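Local coordinates for protein P43 (Trichuris muris, PDB 6QIX) that tethers to matrix and inhibits interleukin-13 function as the major secreted protein of a parasitic whipworm, at residues P38-H41 with M42-L46; F132-P135 with D136-S139. All coordinates share one frame; numbering follows the deposited sequence.

Contact 1 (P38-H41 with M42-L46). With ACT (acetate ion), chain D.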
loop_
_atom_site.group_PDB
_atom_site.type_symbol
_atom_site.label_atom_id
_atom_site.label_comp_id
_atom_site.label_asym_id
_atom_site.label_seq_id
_atom_site.Cartn_x
_atom_site.Cartn_y
_atom_site.Cartn_z
ATOM N N PRO A 38 1.416 -9.993 -15.642
ATOM C CA PRO A 38 1.413 -9.925 -14.177
ATOM C C PRO A 38 2.537 -9.101 -13.514
ATOM O O PRO A 38 3.519 -8.744 -14.182
ATOM C CB PRO A 38 1.537 -11.396 -13.750
ATOM C CG PRO A 38 2.018 -12.143 -14.980
ATOM C CD PRO A 38 1.621 -11.356 -16.161
ATOM N N PRO A 39 2.364 -8.810 -12.214
ATOM C CA PRO A 39 3.332 -7.934 -11.513
ATOM C C PRO A 39 4.777 -8.383 -11.665
ATOM O O PRO A 39 5.672 -7.567 -11.934
ATOM C CB PRO A 39 2.872 -8.014 -10.043
ATOM C CG PRO A 39 1.372 -8.288 -10.177
ATOM C CD PRO A 39 1.234 -9.205 -11.352
ATOM N N GLN A 40 5.031 -9.677 -11.498
ATOM C CA GLN A 40 6.405 -10.165 -11.643
ATOM C C GLN A 40 6.971 -9.816 -13.017
ATOM O O GLN A 40 8.124 -9.387 -13.139
ATOM C CB GLN A 40 6.468 -11.676 -11.405
ATOM C CG GLN A 40 7.895 -12.238 -11.505
ATOM C CD GLN A 40 8.814 -11.701 -10.412
ATOM O OE1 GLN A 40 8.359 -11.361 -9.322
ATOM N NE2 GLN A 40 10.109 -11.638 -10.697
ATOM N N HIS A 41 6.173 -9.990 -14.067
ATOM C CA HIS A 41 6.648 -9.675 -15.411
ATOM C C HIS A 41 6.902 -8.183 -15.581
ATOM O O HIS A 41 7.920 -7.784 -16.158
ATOM C CB HIS A 41 5.633 -10.133 -16.439
ATOM C CG HIS A 41 6.022 -9.818 -17.842
ATOM N ND1 HIS A 41 5.335 -8.911 -18.619
ATOM C CD2 HIS A 41 7.033 -10.287 -18.608
ATOM C CE1 HIS A 41 5.889 -8.862 -19.820
ATOM N NE2 HIS A 41 6.931 -9.676 -19.832
ATOM N N MET A 42 5.984 -7.346 -15.098
ATOM C CA MET A 42 6.186 -5.904 -15.212
ATOM C C MET A 42 7.398 -5.461 -14.396
ATOM O O MET A 42 8.204 -4.648 -14.861
ATOM C CB MET A 42 4.917 -5.153 -14.779
ATOM C CG MET A 42 5.053 -3.636 -14.790
ATOM S SD MET A 42 3.544 -2.795 -14.240
ATOM C CE MET A 42 2.514 -3.148 -15.674
ATOM N N TYR A 43 7.545 -5.983 -13.174
ATOM C CA TYR A 43 8.735 -5.677 -12.382
ATOM C C TYR A 43 10.010 -6.109 -13.112
ATOM O O TYR A 43 11.021 -5.386 -13.108
ATOM C CB TYR A 43 8.622 -6.363 -11.018
ATOM C CG TYR A 43 9.951 -6.549 -10.335
ATOM C CD1 TYR A 43 10.621 -5.469 -9.808
ATOM C CD2 TYR A 43 10.540 -7.803 -10.224
ATOM C CE1 TYR A 43 11.866 -5.632 -9.163
ATOM C CE2 TYR A 43 11.761 -7.970 -9.617
ATOM C CZ TYR A 43 12.421 -6.886 -9.090
ATOM O OH TYR A 43 13.618 -7.058 -8.466
ATOM N N SER A 44 9.977 -7.285 -13.751
ATOM C CA SER A 44 11.145 -7.775 -14.485
ATOM C C SER A 44 11.551 -6.803 -15.585
ATOM O O SER A 44 12.737 -6.507 -15.766
ATOM C CB SER A 44 10.844 -9.148 -15.090
ATOM O OG SER A 44 10.877 -10.158 -14.088
ATOM N N LYS A 45 10.572 -6.293 -16.328
ATOM C CA LYS A 45 10.880 -5.385 -17.422
ATOM C C LYS A 45 11.342 -4.038 -16.901
ATOM O O LYS A 45 12.226 -3.417 -17.497
ATOM C CB LYS A 45 9.654 -5.202 -18.314
ATOM C CG LYS A 45 9.180 -6.467 -18.944
ATOM C CD LYS A 45 9.998 -6.820 -20.173
ATOM C CE LYS A 45 9.158 -7.638 -21.150
ATOM N NZ LYS A 45 9.955 -8.713 -21.791
ATOM N N LEU A 46 10.732 -3.550 -15.816
ATOM C CA LEU A 46 11.190 -2.298 -15.198
ATOM C C LEU A 46 12.634 -2.413 -14.740
ATOM O O LEU A 46 13.440 -1.490 -14.942
ATOM C CB LEU A 46 10.300 -1.917 -14.002
ATOM C CG LEU A 46 8.843 -1.557 -14.348
ATOM C CD1 LEU A 46 8.030 -1.344 -13.067
ATOM C CD2 LEU A 46 8.798 -0.325 -15.221
HETATM C C ACT D . 14.547 -3.258 -7.115
HETATM O O ACT D . 14.299 -4.469 -7.254
HETATM O OXT ACT D . 14.646 -2.593 -6.052
HETATM C CH3 ACT D . 14.695 -2.483 -8.442
#
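Met42 N bonds back to Pro38 O at 3.0 Å and Tyr43 N to Pro39 O at 2.7 Å, both nearly straight, and the same i to i+4 ladder continues through Ser44 and Lys45. Gln40 O carries two donors: besides Ser44 N it takes Ser44 OG at 3.0 Å, and the two arrive from opposite faces of the carbonyl plane. The serine hydroxyl is thus folded back onto its own helix. Pro38, preceded by a cis peptide bond, is the N-cap residue of helix 39-49, and Pro39, which has no N-H to offer, is the first residue of the helix. Lys45 CG, set anti to the carbonyl carbon (chi1 -61°), lies over one face of the His41 imidazole in a CH-pi contact, 4.2 Å from the ring centroid; the bend at chi2 then carries the chain on, so that Lys45 CE comes within 3.3 Å of His41 NE2. Gln40 and Tyr43 run side by side, with Gln40 NE2 at the phenol edge, 3.9 Å from Tyr43 CD2. The Gln40 amide is held by the backbone of Leu58 and Arg56. Tyr43 OH donates to atom O of an acetate ion at 2.9 Å and also bonds Arg56 N; Tyr145 OH and Arg56 NE bond the acetate too. Buried Met42 packs against Phe79 of strand 79-85.

Contact 2 (F132-P135 with D136-S139)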
loop_
_atom_site.group_PDB
_atom_site.type_symbol
_atom_site.label_atom_id
_atom_site.label_comp_id
_atom_site.label_asym_id
_atom_site.label_seq_id
_atom_site.Cartn_x
_atom_site.Cartn_y
_atom_site.Cartn_z
ATOM N N PHE A 132 9.443 -0.197 2.114
ATOM C CA PHE A 132 10.403 0.874 2.381
ATOM C C PHE A 132 9.920 1.809 3.479
ATOM O O PHE A 132 10.259 2.989 3.491
ATOM C CB PHE A 132 10.711 1.596 1.071
ATOM C CG PHE A 132 11.125 0.630 -0.027
ATOM C CD1 PHE A 132 12.358 -0.018 0.044
ATOM C CD2 PHE A 132 10.263 0.300 -1.066
ATOM C CE1 PHE A 132 12.734 -0.936 -0.904
ATOM C CE2 PHE A 132 10.649 -0.598 -2.027
ATOM C CZ PHE A 132 11.894 -1.219 -1.948
ATOM N N THR A 133 9.140 1.270 4.424
ATOM C CA THR A 133 8.662 1.995 5.598
ATOM C C THR A 133 9.310 1.471 6.875
ATOM O O THR A 133 8.789 1.705 7.975
ATOM C CB THR A 133 7.132 1.912 5.727
ATOM O OG1 THR A 133 6.723 0.541 5.810
ATOM C CG2 THR A 133 6.418 2.561 4.560
ATOM N N ARG A 134 10.439 0.760 6.750
ATOM C CA ARG A 134 11.128 0.268 7.931
ATOM C C ARG A 134 11.766 1.410 8.722
ATOM O O ARG A 134 12.090 2.476 8.163
ATOM C CB ARG A 134 12.207 -0.735 7.555
ATOM C CG ARG A 134 11.695 -1.925 6.821
ATOM C CD ARG A 134 12.791 -2.485 5.870
ATOM N NE ARG A 134 14.068 -2.738 6.544
ATOM C CZ ARG A 134 15.120 -3.311 5.944
ATOM N NH1 ARG A 134 15.020 -3.719 4.679
ATOM N NH2 ARG A 134 16.269 -3.473 6.589
ATOM N N PRO A 135 11.994 1.199 10.029
ATOM C CA PRO A 135 12.628 2.255 10.811
ATOM C C PRO A 135 13.988 2.597 10.278
ATOM O O PRO A 135 14.455 3.734 10.464
ATOM C CB PRO A 135 12.696 1.670 12.227
ATOM C CG PRO A 135 12.614 0.239 12.067
ATOM C CD PRO A 135 11.721 0.016 10.863
ATOM N N ASP A 136 14.650 1.626 9.641
ATOM C CA ASP A 136 16.000 1.812 9.164
ATOM C C ASP A 136 16.057 2.090 7.659
ATOM O O ASP A 136 17.142 2.095 7.084
ATOM C CB ASP A 136 16.892 0.602 9.547
ATOM C CG ASP A 136 16.345 -0.751 9.066
ATOM O OD1 ASP A 136 15.198 -0.794 8.610
ATOM O OD2 ASP A 136 17.078 -1.788 9.162
ATOM N N THR A 137 14.935 2.356 7.017
ATOM C CA THR A 137 14.985 2.759 5.626
ATOM C C THR A 137 15.453 4.203 5.536
ATOM O O THR A 137 14.807 5.079 6.118
ATOM C CB THR A 137 13.612 2.671 4.950
ATOM O OG1 THR A 137 13.095 1.347 5.040
ATOM C CG2 THR A 137 13.776 3.072 3.482
ATOM N N PRO A 138 16.557 4.501 4.841
ATOM C CA PRO A 138 16.994 5.903 4.740
ATOM C C PRO A 138 15.955 6.728 3.998
ATOM O O PRO A 138 15.364 6.273 3.015
ATOM C CB PRO A 138 18.309 5.827 3.959
ATOM C CG PRO A 138 18.741 4.352 4.048
ATOM C CD PRO A 138 17.433 3.591 4.084
ATOM N N SER A 139 15.746 7.952 4.473
ATOM C CA SER A 139 14.745 8.824 3.888
ATOM C C SER A 139 14.934 8.955 2.373
ATOM O O SER A 139 13.966 8.897 1.613
ATOM C CB SER A 139 14.799 10.192 4.578
ATOM O OG SER A 139 13.824 11.060 3.999
HETATM O O HOH W 1 15.235 6.028 8.860
#
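Arg134 and Asp136 form a side-on salt bridge, two nitrogens gripping one oxygen each. Arg134 NE reaches Asp136 OD1 at 3.1 Å and Arg134 NH2 reaches Asp136 OD2 at 3.2 Å, each on the syn side of its oxygen. The fit is not flat: the guanidinium and carboxylate planes are 56° apart, and both nitrogens lie out of the carboxylate plane. The Asp136 CG sits between the backbone N and the carbonyl carbon (chi1 55°), a position that turns the carboxylate back over the arginine chain and brings Asp136 OD1 within 3.2 Å of Arg134 CB. Thr137 crosses the same arginine at about a right angle. Thr137 OG1 touches Arg134 CB at 3.4 Å and takes a weak bond from Arg134 N, while the methyl Thr137 CG2 rests on the carbonyl of Phe132, 3.5 Å from Phe132 O.

Along the backbone, Thr137 N bonds to Arg134 O at 3.1 Å, the donor standing well above the carbonyl plane. A water donates to both Pro135 O and Thr137 O, at 2.9 Å from each, and bridges the two carbonyls. Farther out, Arg134 NH2 has a second acidic partner in Glu367, near the modelled C-terminus, so one guanidinium serves two carboxylates, and its charge would probably help keep both ionised. Tyr347 of strand 347-349 lies against Arg134, Pro135 and Asp136. Phe132, buried, stacks on Tyr145 and touches Phe149, both of helix 139-151, and Thr137 leans on Arg142 of that helix. The backbone bond from Thr137 to Arg134 closes a type I beta turn with Pro135 and Asp136 at its corners, placed in the loop between helices 126-129 and 139-151, with Pro138 as the N-cap of the second.

In the fold
The two contacts follow one another along the chain, contact 1 in the early helix 39-49 and contact 2 in the loop leading into helix 139-151. Their centres are about 24 Å apart and their nearest atoms about 8 Å, so they do not touch. Tyr145 connects them indirectly: its ring stacks on Phe132 of contact 2, and its hydroxyl bonds the acetate that Tyr43 of contact 1 also holds. That acetate probably comes from the crystallisation liquor. A calcium ion lies about 6 Å from the side chain of Pro135 in contact 2, too far for that side chain to coordinate it.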